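Local coordinates for protein exopolyphosphatase (Cytophaga hutchinsonii, PDB 3MDQ) that probably hydrolyses inorganic polyphosphate from its chain ends, releasing orthophosphate, as an exopolyphosphatase of the Ppx/GppA family, at residues I9-N14 with S83-G88; E53-A58 with G88-V93; G43-G48 with G162-I167; I78-S83 with Y297-G302. All coordinates share one frame; numbering follows the deposited sequence. Where two conformers were deposited one is given.

Interaction 1: I9-N14 with S83-G88; sequences IDMGTN and SAVRSG. With SO4 (sulfate ion), chain D; SO4 (sulfate ion), chain E.
Thr-13 and Ala-84 meet where the turn after strand 5-11 faces the start of helix 83-87. The polar link across the contact is weak: Ala-84 N donates to Thr-13 OG1 at 3.4 Å, with an N-H...acceptor angle of only 133°. A water adds a second bridge, giving a hydrogen to Met-11 O at 2.8 Å and accepting a weak bond from Ala-84 N. The apolar part is thin. The selenomethionine Met-11 brings its CE to 4.2 Å from Val-85 CG2, and the CB of Ala-84 lies beside the Thr-13 hydroxyl.

Anion binding is the stronger theme. Thr-13 OG1 stands anti to the carbonyl carbon (chi1 -61°), beside its own backbone N, and the two groups therefore address one sulfate together. OG1 donates to O4 of the chain D sulfate at 3.0 Å, while Thr-13 N reaches the same O4 at 3.2 Å and O2 at 3.1 Å. Backbone N-H groups of Gly-140, Gly-141 and Ser-142 also grip this ion. A second sulfate, chain E, receives an almost straight bond of 169° from Asn-14 ND2 to its O1 (2.9 Å), with Thr-15 and Arg-269 as further ligands. A leucine at Asn-14 would probably leave that O1 without its amide donor and set an apolar branch against the anion.

A turn carrying Gly-12 and Thr-13, faced by the glycine-rich loop of Gly-140 and Gly-141 round a tetrahedral anion, is characteristic of the phosphate-binding site of the actin-like ATPase fold; the sulfates, probably from the crystallisation liquor, may mark phosphate positions of the substrate.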
loop_
_atom_site.group_PDB
_atom_site.type_symbol
_atom_site.label_atom_id
_atom_site.label_comp_id
_atom_site.label_asym_id
_atom_site.label_seq_id
_atom_site.Cartn_x
_atom_site.Cartn_y
_atom_site.Cartn_z
ATOM N N ILE A 9 0.715 -3.552 -13.343
ATOM C CA ILE A 9 -0.536 -3.742 -12.603
ATOM C C ILE A 9 -0.163 -4.273 -11.204
ATOM O O ILE A 9 0.566 -5.254 -11.075
ATOM C CB ILE A 9 -1.507 -4.722 -13.291
ATOM C CG1 ILE A 9 -1.930 -4.181 -14.649
ATOM C CG2 ILE A 9 -2.726 -5.022 -12.366
ATOM C CD1 ILE A 9 -2.618 -5.200 -15.579
ATOM N N ASP A 10 -0.681 -3.603 -10.184
ATOM C CA ASP A 10 -0.579 -4.025 -8.786
ATOM C C ASP A 10 -1.944 -4.538 -8.417
ATOM O O ASP A 10 -2.896 -3.749 -8.267
ATOM C CB ASP A 10 -0.154 -2.804 -7.923
ATOM C CG ASP A 10 -0.225 -3.035 -6.442
ATOM O OD1 ASP A 10 -0.539 -4.145 -5.949
ATOM O OD2 ASP A 10 0.035 -2.037 -5.731
HETATM N N MSE A 11 -2.038 -5.847 -8.200
HETATM C CA MSE A 11 -3.319 -6.468 -7.770
HETATM C C MSE A 11 -3.397 -6.487 -6.262
HETATM O O MSE A 11 -3.205 -7.519 -5.647
HETATM C CB MSE A 11 -3.455 -7.888 -8.300
HETATM C CG MSE A 11 -3.559 -7.924 -9.781
HETATM SE SE MSE A 11 -3.547 -9.751 -10.502
HETATM C CE MSE A 11 -5.145 -10.447 -9.661
ATOM N N GLY A 12 -3.692 -5.343 -5.691
ATOM C CA GLY A 12 -3.759 -5.203 -4.233
ATOM C C GLY A 12 -5.019 -5.802 -3.652
ATOM O O GLY A 12 -5.964 -6.129 -4.350
ATOM N N THR A 13 -5.025 -5.969 -2.341
ATOM C CA THR A 13 -6.130 -6.612 -1.660
ATOM C C THR A 13 -7.424 -5.791 -1.778
ATOM O O THR A 13 -8.498 -6.338 -1.983
ATOM C CB THR A 13 -5.741 -6.844 -0.167
ATOM O OG1 THR A 13 -4.602 -7.708 -0.121
ATOM C CG2 THR A 13 -6.903 -7.400 0.664
ATOM N N ASN A 14 -7.348 -4.473 -1.634
ATOM C CA ASN A 14 -8.497 -3.619 -1.775
ATOM C C ASN A 14 -8.590 -3.007 -3.167
ATOM O O ASN A 14 -9.661 -2.982 -3.779
ATOM C CB ASN A 14 -8.467 -2.507 -0.728
ATOM C CG ASN A 14 -8.723 -3.004 0.655
ATOM O OD1 ASN A 14 -9.025 -4.168 0.904
ATOM N ND2 ASN A 14 -8.547 -2.104 1.607
ATOM N N SER A 83 -0.636 -9.881 -1.167
ATOM C CA SER A 83 -1.182 -10.613 -0.003
ATOM C C SER A 83 -2.442 -11.470 -0.302
ATOM O O SER A 83 -2.485 -12.651 0.041
ATOM C CB SER A 83 -1.523 -9.618 1.095
ATOM O OG SER A 83 -2.029 -10.299 2.229
ATOM N N ALA A 84 -3.496 -10.876 -0.829
ATOM C CA ALA A 84 -4.727 -11.639 -1.019
ATOM C C ALA A 84 -4.528 -12.775 -2.039
ATOM O O ALA A 84 -5.099 -13.846 -1.914
ATOM C CB ALA A 84 -5.883 -10.752 -1.457
ATOM N N VAL A 85 -3.700 -12.543 -3.038
ATOM C CA VAL A 85 -3.440 -13.562 -4.060
ATOM C C VAL A 85 -2.583 -14.678 -3.480
ATOM O O VAL A 85 -2.956 -15.875 -3.499
ATOM C CB VAL A 85 -2.782 -12.954 -5.294
ATOM C CG1 VAL A 85 -2.399 -14.044 -6.314
ATOM C CG2 VAL A 85 -3.684 -11.890 -5.970
ATOM N N ARG A 86 -1.464 -14.354 -2.857
ATOM C CA ARG A 86 -0.603 -15.415 -2.339
ATOM C C ARG A 86 -1.236 -16.218 -1.170
ATOM O O ARG A 86 -0.904 -17.394 -0.994
ATOM C CB ARG A 86 0.789 -14.882 -1.961
ATOM C CG ARG A 86 0.842 -14.008 -0.794
ATOM C CD ARG A 86 2.280 -13.443 -0.566
ATOM N NE ARG A 86 2.197 -12.386 0.411
ATOM C CZ ARG A 86 2.454 -11.099 0.211
ATOM N NH1 ARG A 86 2.921 -10.655 -0.931
ATOM N NH2 ARG A 86 2.240 -10.234 1.198
ATOM N N SER A 87 -2.130 -15.568 -0.423
ATOM C CA SER A 87 -2.769 -16.116 0.739
ATOM C C SER A 87 -3.915 -17.072 0.399
ATOM O O SER A 87 -4.217 -17.990 1.166
ATOM C CB SER A 87 -3.333 -14.946 1.563
ATOM O OG SER A 87 -3.755 -15.389 2.824
ATOM N N GLY A 88 -4.564 -16.836 -0.741
ATOM C CA GLY A 88 -5.778 -17.548 -1.123
ATOM C C GLY A 88 -5.529 -18.945 -1.614
ATOM O O GLY A 88 -4.673 -19.192 -2.506
HETATM S S SO4 D . -2.285 -4.901 -0.139
HETATM O O1 SO4 D . -2.140 -5.440 1.233
HETATM O O2 SO4 D . -3.554 -4.119 -0.280
HETATM O O3 SO4 D . -1.131 -4.029 -0.416
HETATM O O4 SO4 D . -2.152 -6.122 -0.919
HETATM S S SO4 E . -6.567 0.812 0.023
HETATM O O1 SO4 E . -7.937 0.529 0.561
HETATM O O2 SO4 E . -5.624 -0.274 0.100
HETATM O O3 SO4 E . -5.973 1.887 0.881
HETATM O O4 SO4 E . -6.600 1.283 -1.371
HETATM O O HOH W 1 -3.019 -8.994 -3.305
#

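Interaction 2: E53-A58 with G88-V93; sequences EAMDRA and GSNKQV
Met-55 and Val-93 mark the closest passage of the two backbones, with CA of Met-55 still 8.9 Å from CA of Val-93, so the space between is bridged by side chains alone. Residues 53-58 are helical throughout. Residues 88-91 form a type I beta turn, closed by Lys-91 N on Gly-88 O at 3.1 Å, which delivers the chain into helix 91-102. Asn-90 occupies the N-cap position, yet its side chain makes no capping bond.

The selenomethionine Met-55 spans the gap. It leaves its helix extended and then bends at chi3 (-83°), which turns the terminal methyl aside and gives SE and CE different nearest partners. SE rests on Val-93 CG1 at 3.8 Å, the two side chains crossing at about a right angle. CE comes to 3.5 Å from Asn-90 ND2, a packing contact without a hydrogen bond. That amide nitrogen donates to Ile-50 O, in the loop before helix 52-71, which holds the amide where the methyl can lie against it. Val-93 CG1, anti to the backbone N (chi1 170°), is the branch that meets the selenium.

This is plain helix packing at the periphery of the chain. Met-55 also touches Leu-94 and Arg-97 of helix 91-102 and Ile-50 of the loop that leads into its own helix, while Ala-58, one turn further along helix 52-71, packs on Leu-94; the contact thus joins the beginnings of helices 52-71 and 91-102.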
loop_
_atom_site.group_PDB
_atom_site.type_symbol
_atom_site.label_atom_id
_atom_site.label_comp_id
_atom_site.label_asym_id
_atom_site.label_seq_id
_atom_site.Cartn_x
_atom_site.Cartn_y
_atom_site.Cartn_z
ATOM N N GLU A 53 -17.404 -13.735 -5.931
ATOM C CA GLU A 53 -17.748 -12.355 -6.224
ATOM C C GLU A 53 -16.498 -11.512 -6.379
ATOM O O GLU A 53 -16.426 -10.654 -7.255
ATOM C CB GLU A 53 -18.692 -11.783 -5.153
ATOM C CG GLU A 53 -20.105 -12.423 -5.313
ATOM C CD GLU A 53 -21.001 -12.298 -4.118
ATOM O OE1 GLU A 53 -20.920 -11.283 -3.392
ATOM O OE2 GLU A 53 -21.815 -13.226 -3.928
ATOM N N ALA A 54 -15.507 -11.756 -5.517
ATOM C CA ALA A 54 -14.247 -11.025 -5.555
ATOM C C ALA A 54 -13.485 -11.369 -6.834
ATOM O O ALA A 54 -12.931 -10.478 -7.461
ATOM C CB ALA A 54 -13.399 -11.316 -4.290
HETATM N N MSE A 55 -13.465 -12.647 -7.233
HETATM C CA MSE A 55 -12.796 -13.030 -8.485
HETATM C C MSE A 55 -13.455 -12.359 -9.671
HETATM O O MSE A 55 -12.760 -11.911 -10.590
HETATM C CB MSE A 55 -12.736 -14.558 -8.672
HETATM C CG MSE A 55 -11.843 -15.194 -7.657
HETATM SE SE MSE A 55 -11.335 -17.036 -8.038
HETATM C CE MSE A 55 -12.961 -17.888 -7.316
ATOM N N ASP A 56 -14.789 -12.286 -9.663
ATOM C CA ASP A 56 -15.511 -11.621 -10.745
ATOM C C ASP A 56 -15.208 -10.116 -10.815
ATOM O O ASP A 56 -15.030 -9.556 -11.905
ATOM C CB ASP A 56 -17.014 -11.872 -10.606
ATOM C CG ASP A 56 -17.396 -13.264 -11.031
ATOM O OD1 ASP A 56 -16.539 -13.958 -11.633
ATOM O OD2 ASP A 56 -18.532 -13.681 -10.741
ATOM N N ARG A 57 -15.116 -9.455 -9.662
ATOM C CA ARG A 57 -14.701 -8.042 -9.635
ATOM C C ARG A 57 -13.280 -7.885 -10.183
ATOM O O ARG A 57 -12.992 -6.950 -10.938
ATOM C CB ARG A 57 -14.808 -7.418 -8.231
ATOM C CG ARG A 57 -16.224 -7.273 -7.716
ATOM C CD ARG A 57 -16.280 -6.530 -6.385
ATOM N NE ARG A 57 -15.633 -7.187 -5.261
ATOM C CZ ARG A 57 -16.213 -8.031 -4.415
ATOM N NH1 ARG A 57 -17.497 -8.380 -4.538
ATOM N NH2 ARG A 57 -15.518 -8.505 -3.392
ATOM N N ALA A 58 -12.385 -8.766 -9.761
ATOM C CA ALA A 58 -10.996 -8.731 -10.236
ATOM C C ALA A 58 -10.914 -8.851 -11.775
ATOM O O ALA A 58 -10.201 -8.082 -12.424
ATOM C CB ALA A 58 -10.104 -9.837 -9.549
ATOM N N GLY A 88 -4.564 -16.836 -0.741
ATOM C CA GLY A 88 -5.778 -17.548 -1.123
ATOM C C GLY A 88 -5.529 -18.945 -1.614
ATOM O O GLY A 88 -4.673 -19.192 -2.506
ATOM N N SER A 89 -6.223 -19.900 -0.988
ATOM C CA SER A 89 -6.024 -21.303 -1.351
ATOM C C SER A 89 -6.392 -21.566 -2.794
ATOM O O SER A 89 -5.795 -22.440 -3.430
ATOM C CB SER A 89 -6.841 -22.230 -0.456
ATOM O OG SER A 89 -8.217 -21.925 -0.607
ATOM N N ASN A 90 -7.303 -20.763 -3.324
ATOM C CA ASN A 90 -7.765 -20.890 -4.688
ATOM C C ASN A 90 -7.160 -19.848 -5.628
ATOM O O ASN A 90 -7.697 -19.579 -6.677
ATOM C CB ASN A 90 -9.290 -20.845 -4.756
ATOM C CG ASN A 90 -9.917 -19.533 -4.212
ATOM O OD1 ASN A 90 -9.310 -18.815 -3.439
ATOM N ND2 ASN A 90 -11.158 -19.277 -4.594
ATOM N N LYS A 91 -6.004 -19.306 -5.282
ATOM C CA LYS A 91 -5.334 -18.358 -6.183
ATOM C C LYS A 91 -5.153 -18.834 -7.617
ATOM O O LYS A 91 -5.249 -18.043 -8.551
ATOM C CB LYS A 91 -4.003 -17.939 -5.629
ATOM C CG LYS A 91 -2.921 -18.976 -5.638
ATOM C CD LYS A 91 -1.546 -18.433 -5.106
ATOM C CE LYS A 91 -0.414 -19.469 -5.194
ATOM N NZ LYS A 91 -0.649 -20.698 -4.381
ATOM N N GLN A 92 -4.881 -20.111 -7.830
ATOM C CA GLN A 92 -4.616 -20.574 -9.174
ATOM C C GLN A 92 -5.882 -20.507 -10.025
ATOM O O GLN A 92 -5.781 -20.396 -11.238
ATOM C CB GLN A 92 -4.080 -22.002 -9.206
ATOM C CG GLN A 92 -3.363 -22.361 -10.520
ATOM C CD GLN A 92 -2.143 -21.491 -10.738
ATOM O OE1 GLN A 92 -1.351 -21.289 -9.803
ATOM N NE2 GLN A 92 -1.992 -20.955 -11.933
ATOM N N VAL A 93 -7.061 -20.631 -9.417
ATOM C CA VAL A 93 -8.291 -20.460 -10.192
ATOM C C VAL A 93 -8.319 -19.046 -10.792
ATOM O O VAL A 93 -8.600 -18.866 -11.986
ATOM C CB VAL A 93 -9.553 -20.665 -9.302
ATOM C CG1 VAL A 93 -10.829 -20.247 -10.029
ATOM C CG2 VAL A 93 -9.638 -22.151 -8.822
#

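Interaction 3: G43-G48 with G162-I167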
loop_
_atom_site.group_PDB
_atom_site.type_symbol
_atom_site.label_atom_id
_atom_site.label_comp_id
_atom_site.label_asym_id
_atom_site.label_seq_id
_atom_site.Cartn_x
_atom_site.Cartn_y
_atom_site.Cartn_z
ATOM N N GLY A 43 -14.875 -10.854 2.279
ATOM C CA GLY A 43 -15.600 -12.117 2.393
ATOM C C GLY A 43 -14.723 -13.365 2.443
ATOM O O GLY A 43 -15.260 -14.485 2.608
ATOM N N GLY A 44 -13.400 -13.224 2.306
ATOM C CA GLY A 44 -12.535 -14.403 2.287
ATOM C C GLY A 44 -11.149 -14.399 2.894
ATOM O O GLY A 44 -10.668 -15.446 3.311
ATOM N N ILE A 45 -10.506 -13.238 2.974
ATOM C CA ILE A 45 -9.104 -13.223 3.275
ATOM C C ILE A 45 -8.743 -13.882 4.586
ATOM O O ILE A 45 -7.753 -14.611 4.606
ATOM C CB ILE A 45 -8.495 -11.816 3.113
ATOM C CG1 ILE A 45 -6.962 -11.920 3.030
ATOM C CG2 ILE A 45 -9.059 -10.814 4.155
ATOM C CD1 ILE A 45 -6.270 -10.608 2.583
ATOM N N THR A 46 -9.500 -13.638 5.665
ATOM C CA THR A 46 -9.103 -14.224 6.958
ATOM C C THR A 46 -9.432 -15.712 7.043
ATOM O O THR A 46 -8.985 -16.377 7.977
ATOM C CB THR A 46 -9.733 -13.496 8.175
ATOM O OG1 THR A 46 -11.139 -13.611 8.113
ATOM C CG2 THR A 46 -9.333 -12.021 8.161
ATOM N N LYS A 47 -10.151 -16.236 6.042
ATOM C CA LYS A 47 -10.492 -17.648 6.000
ATOM C C LYS A 47 -9.680 -18.360 4.937
ATOM O O LYS A 47 -9.831 -19.562 4.758
ATOM C CB LYS A 47 -11.994 -17.840 5.758
ATOM C CG LYS A 47 -12.904 -17.304 6.885
ATOM C CD LYS A 47 -12.608 -17.998 8.204
ATOM C CE LYS A 47 -13.507 -17.507 9.354
ATOM N NZ LYS A 47 -13.192 -18.301 10.584
ATOM N N GLY A 48 -8.791 -17.634 4.272
ATOM C CA GLY A 48 -7.822 -18.261 3.380
ATOM C C GLY A 48 -8.290 -18.539 1.970
ATOM O O GLY A 48 -7.740 -19.407 1.330
ATOM N N GLY A 162 -2.794 -6.455 7.267
ATOM C CA GLY A 162 -3.461 -5.432 6.507
ATOM C C GLY A 162 -4.879 -5.167 7.027
ATOM O O GLY A 162 -5.449 -5.962 7.745
ATOM N N GLY A 163 -5.421 -4.010 6.678
ATOM C CA GLY A 163 -6.638 -3.534 7.339
ATOM C C GLY A 163 -7.851 -4.395 7.148
ATOM O O GLY A 163 -8.668 -4.463 8.044
ATOM N N GLN A 164 -8.006 -5.000 5.975
ATOM C CA GLN A 164 -9.156 -5.905 5.768
ATOM C C GLN A 164 -9.074 -7.090 6.721
ATOM O O GLN A 164 -10.095 -7.518 7.279
ATOM C CB GLN A 164 -9.218 -6.377 4.301
ATOM C CG GLN A 164 -10.403 -7.306 3.976
ATOM C CD GLN A 164 -11.707 -6.542 3.950
ATOM O OE1 GLN A 164 -11.946 -5.783 3.012
ATOM N NE2 GLN A 164 -12.521 -6.682 4.996
ATOM N N ARG A 165 -7.869 -7.630 6.913
ATOM C CA ARG A 165 -7.702 -8.721 7.876
ATOM C C ARG A 165 -8.029 -8.274 9.280
ATOM O O ARG A 165 -8.704 -8.999 9.994
ATOM C CB ARG A 165 -6.274 -9.269 7.856
ATOM C CG ARG A 165 -5.851 -9.889 6.547
ATOM C CD ARG A 165 -4.427 -10.494 6.747
ATOM N NE ARG A 165 -3.887 -11.047 5.523
ATOM C CZ ARG A 165 -4.010 -12.326 5.151
ATOM N NH1 ARG A 165 -4.705 -13.181 5.890
ATOM N NH2 ARG A 165 -3.444 -12.732 4.032
ATOM N N LEU A 166 -7.570 -7.093 9.676
ATOM C CA LEU A 166 -7.775 -6.602 11.037
ATOM C C LEU A 166 -9.253 -6.426 11.328
ATOM O O LEU A 166 -9.717 -6.901 12.379
ATOM C CB LEU A 166 -7.048 -5.295 11.276
ATOM C CG LEU A 166 -5.514 -5.366 11.206
ATOM C CD1 LEU A 166 -4.930 -3.988 11.450
ATOM C CD2 LEU A 166 -4.916 -6.442 12.138
ATOM N N ILE A 167 -10.022 -5.795 10.424
ATOM C CA ILE A 167 -11.425 -5.526 10.706
ATOM C C ILE A 167 -12.284 -6.800 10.588
ATOM O O ILE A 167 -13.403 -6.843 11.111
ATOM C CB ILE A 167 -12.031 -4.393 9.861
ATOM C CG1 ILE A 167 -12.078 -4.727 8.370
ATOM C CG2 ILE A 167 -11.256 -3.074 10.114
ATOM C CD1 ILE A 167 -12.645 -3.658 7.537
#
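Arg-165 reaches Ile-45 through an extended chain from CG to NE, and a final twist of chi4 (-93°) turns its guanidinium so that one face looks at the isoleucine. Ile-45 answers with CG1 anti to its backbone N (chi1 -163°), the arm that lies over that face. CG1 sits 3.6 Å above the guanidinium plane, over its centre, and the two side chains cross at about a right angle. CD1 of Ile-45 continues the cover, 3.8 Å from Arg-165 NE. The other branch, CG2, packs on Gln-164 CG at 3.8 Å. Beside them Thr-46 CG2 lies 3.6 Å from Arg-165 O.

No hydrogen bond crosses the contact. The polar atoms of the arginine find partners beyond the two segments: NE donates to Gly-141 O, and NH2 forms a salt bridge with Glu-160 and a hydrogen bond with Ser-87 OG of helix 83-87. A leucine in place of Arg-165 would probably leave Glu-160 without this charged mate and Ile-45 without the flat surface it rests on.

The 3-10 segment 45-47 belongs to the loop after strand 27-37 of the five-stranded sheet, whereas helix 163-169 follows strand 153-159 of the six-stranded one, so the packing spans the two lobes. On the helix's other flanks Leu-166 touches helix 178-191, and Leu-166 and Ile-167 both lean on Val-275 of helix 267-286.

Interaction 4: I78-S83 with Y297-G302; sequences IATGTS and YSLKEG
Leu-299 touches Thr-80 and Thr-82 with a single methyl, CD2. It slides past Thr-80, whose OG1 is 3.7 Å away, and meets Thr-82 CG2 tip to tip at 3.7 Å. The threonines are two residues apart, the spacing that turns both side chains to one face of the chain. Leu-299 gets there with CG anti to the backbone N (chi1 177°), reaching straight off the first turn of its helix.

In the next shell, Thr-80 OG1 makes a weak hydrogen bond with Ile-9 O on the adjoining strand. Thr-82 OG1 makes a weak one with a bound sulfate, placing this packing next to the anion site. The helix start is held by Glu-301: its OE1 accepts from Ser-298 N at 2.9 Å (169°), tying the N3 residue back to the N-cap backbone, and its OE2 takes Lys-300 NZ at 3.0 Å through the syn lone pair, a salt bridge.

Leu-299 also packs on Leu-117 and Ile-118 of helix 111-125 and on Asp-10 of strand 5-11. Helix 299-309, which follows strand 291-295 of the six-stranded sheet, thereby returns to lie against strand 76-81 of the five-stranded one.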
loop_
_atom_site.group_PDB
_atom_site.type_symbol
_atom_site.label_atom_id
_atom_site.label_comp_id
_atom_site.label_asym_id
_atom_site.label_seq_id
_atom_site.Cartn_x
_atom_site.Cartn_y
_atom_site.Cartn_z
ATOM N N ILE A 78 3.695 -6.189 -16.702
ATOM C CA ILE A 78 3.895 -7.054 -15.558
ATOM C C ILE A 78 2.815 -6.805 -14.516
ATOM O O ILE A 78 2.594 -5.655 -14.100
ATOM C CB ILE A 78 5.265 -6.889 -14.922
ATOM C CG1 ILE A 78 5.396 -7.856 -13.741
ATOM C CG2 ILE A 78 5.506 -5.449 -14.531
ATOM C CD1 ILE A 78 6.699 -7.774 -13.051
ATOM N N ALA A 79 2.182 -7.892 -14.079
ATOM C CA ALA A 79 1.054 -7.838 -13.143
ATOM C C ALA A 79 1.460 -8.638 -11.919
ATOM O O ALA A 79 1.788 -9.811 -12.053
ATOM C CB ALA A 79 -0.212 -8.446 -13.776
ATOM N N THR A 80 1.558 -7.988 -10.761
ATOM C CA THR A 80 2.003 -8.662 -9.569
ATOM C C THR A 80 0.766 -8.999 -8.736
ATOM O O THR A 80 -0.213 -8.272 -8.718
ATOM C CB THR A 80 2.964 -7.806 -8.730
ATOM O OG1 THR A 80 2.304 -6.587 -8.357
ATOM C CG2 THR A 80 4.265 -7.489 -9.502
ATOM N N GLY A 81 0.794 -10.144 -8.103
ATOM C CA GLY A 81 -0.210 -10.521 -7.111
ATOM C C GLY A 81 0.465 -10.564 -5.744
ATOM O O GLY A 81 1.510 -11.192 -5.595
ATOM N N THR A 82 -0.151 -9.937 -4.743
ATOM C CA THR A 82 0.469 -9.811 -3.409
ATOM C C THR A 82 -0.410 -10.493 -2.334
ATOM O O THR A 82 -0.809 -11.640 -2.552
ATOM C CB THR A 82 0.776 -8.364 -3.100
ATOM O OG1 THR A 82 -0.406 -7.543 -3.265
ATOM C CG2 THR A 82 1.957 -7.888 -4.026
ATOM N N SER A 83 -0.636 -9.881 -1.167
ATOM C CA SER A 83 -1.182 -10.613 -0.003
ATOM C C SER A 83 -2.442 -11.470 -0.302
ATOM O O SER A 83 -2.485 -12.651 0.041
ATOM C CB SER A 83 -1.523 -9.618 1.095
ATOM O OG SER A 83 -2.029 -10.299 2.229
ATOM N N TYR A 297 4.997 7.218 -4.206
ATOM C CA TYR A 297 5.386 5.973 -4.919
ATOM C C TYR A 297 5.312 4.795 -3.983
ATOM O O TYR A 297 5.644 4.895 -2.794
ATOM C CB TYR A 297 6.815 6.074 -5.428
ATOM C CG TYR A 297 7.058 7.006 -6.591
ATOM C CD1 TYR A 297 6.072 7.876 -7.071
ATOM C CD2 TYR A 297 8.295 7.031 -7.201
ATOM C CE1 TYR A 297 6.323 8.701 -8.136
ATOM C CE2 TYR A 297 8.541 7.846 -8.266
ATOM C CZ TYR A 297 7.553 8.689 -8.719
ATOM O OH TYR A 297 7.836 9.518 -9.791
ATOM N N SER A 298 4.897 3.653 -4.511
ATOM C CA SER A 298 4.785 2.438 -3.743
ATOM C C SER A 298 5.126 1.253 -4.688
ATOM O O SER A 298 6.006 1.370 -5.526
ATOM C CB SER A 298 3.418 2.325 -3.076
ATOM O OG SER A 298 2.360 2.304 -3.997
ATOM N N LEU A 299 4.476 0.110 -4.515
ATOM C CA LEU A 299 4.874 -1.080 -5.251
ATOM C C LEU A 299 4.972 -0.904 -6.763
ATOM O O LEU A 299 5.957 -1.326 -7.361
ATOM C CB LEU A 299 3.930 -2.265 -4.943
ATOM C CG LEU A 299 4.188 -3.558 -5.704
ATOM C CD1 LEU A 299 5.545 -4.133 -5.357
ATOM C CD2 LEU A 299 3.058 -4.559 -5.346
ATOM N N LYS A 300 3.960 -0.308 -7.386
ATOM C CA LYS A 300 3.938 -0.244 -8.850
ATOM C C LYS A 300 5.139 0.543 -9.403
ATOM O O LYS A 300 5.752 0.155 -10.398
ATOM C CB LYS A 300 2.605 0.315 -9.362
ATOM C CG LYS A 300 2.308 1.760 -9.040
ATOM C CD LYS A 300 0.810 2.147 -9.178
ATOM C CE LYS A 300 0.544 3.699 -8.956
ATOM N NZ LYS A 300 0.955 4.066 -7.609
ATOM N N GLU A 301 5.484 1.631 -8.719
ATOM C CA GLU A 301 6.669 2.387 -9.082
ATOM C C GLU A 301 7.958 1.623 -8.788
ATOM O O GLU A 301 8.903 1.689 -9.549
ATOM C CB GLU A 301 6.725 3.754 -8.424
ATOM C CG GLU A 301 5.687 4.740 -8.965
ATOM C CD GLU A 301 4.319 4.643 -8.352
ATOM O OE1 GLU A 301 4.106 3.962 -7.314
ATOM O OE2 GLU A 301 3.386 5.298 -8.939
ATOM N N GLY A 302 7.995 0.885 -7.686
ATOM C CA GLY A 302 9.148 0.060 -7.437
ATOM C C GLY A 302 9.382 -0.997 -8.474
ATOM O O GLY A 302 10.524 -1.291 -8.816
#

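Overall arrangement
From the N terminus, interaction 1 closes the first loop, joining the turn after strand 5-11 to helix 83-87. Interaction 3 starts next, from the loop at 43-48, and closes at helix 163-169; interaction 2, between helices 52-71 and 91-102, is nested inside it. Interaction 4 runs from strand 76-81 to the C-terminal helix 299-309. It crosses the other three, and interaction 1 crosses interactions 2 and 3. Interactions 1 and 2 share Gly-88; interactions 1 and 4 share Ser-83, and their strands are neighbours in one sheet. Interactions 1 and 2 build within the five-stranded lobe, interaction 3 joins it to the helix after strand 153-159, and interaction 4 brings the C-terminal helix back onto its sheet.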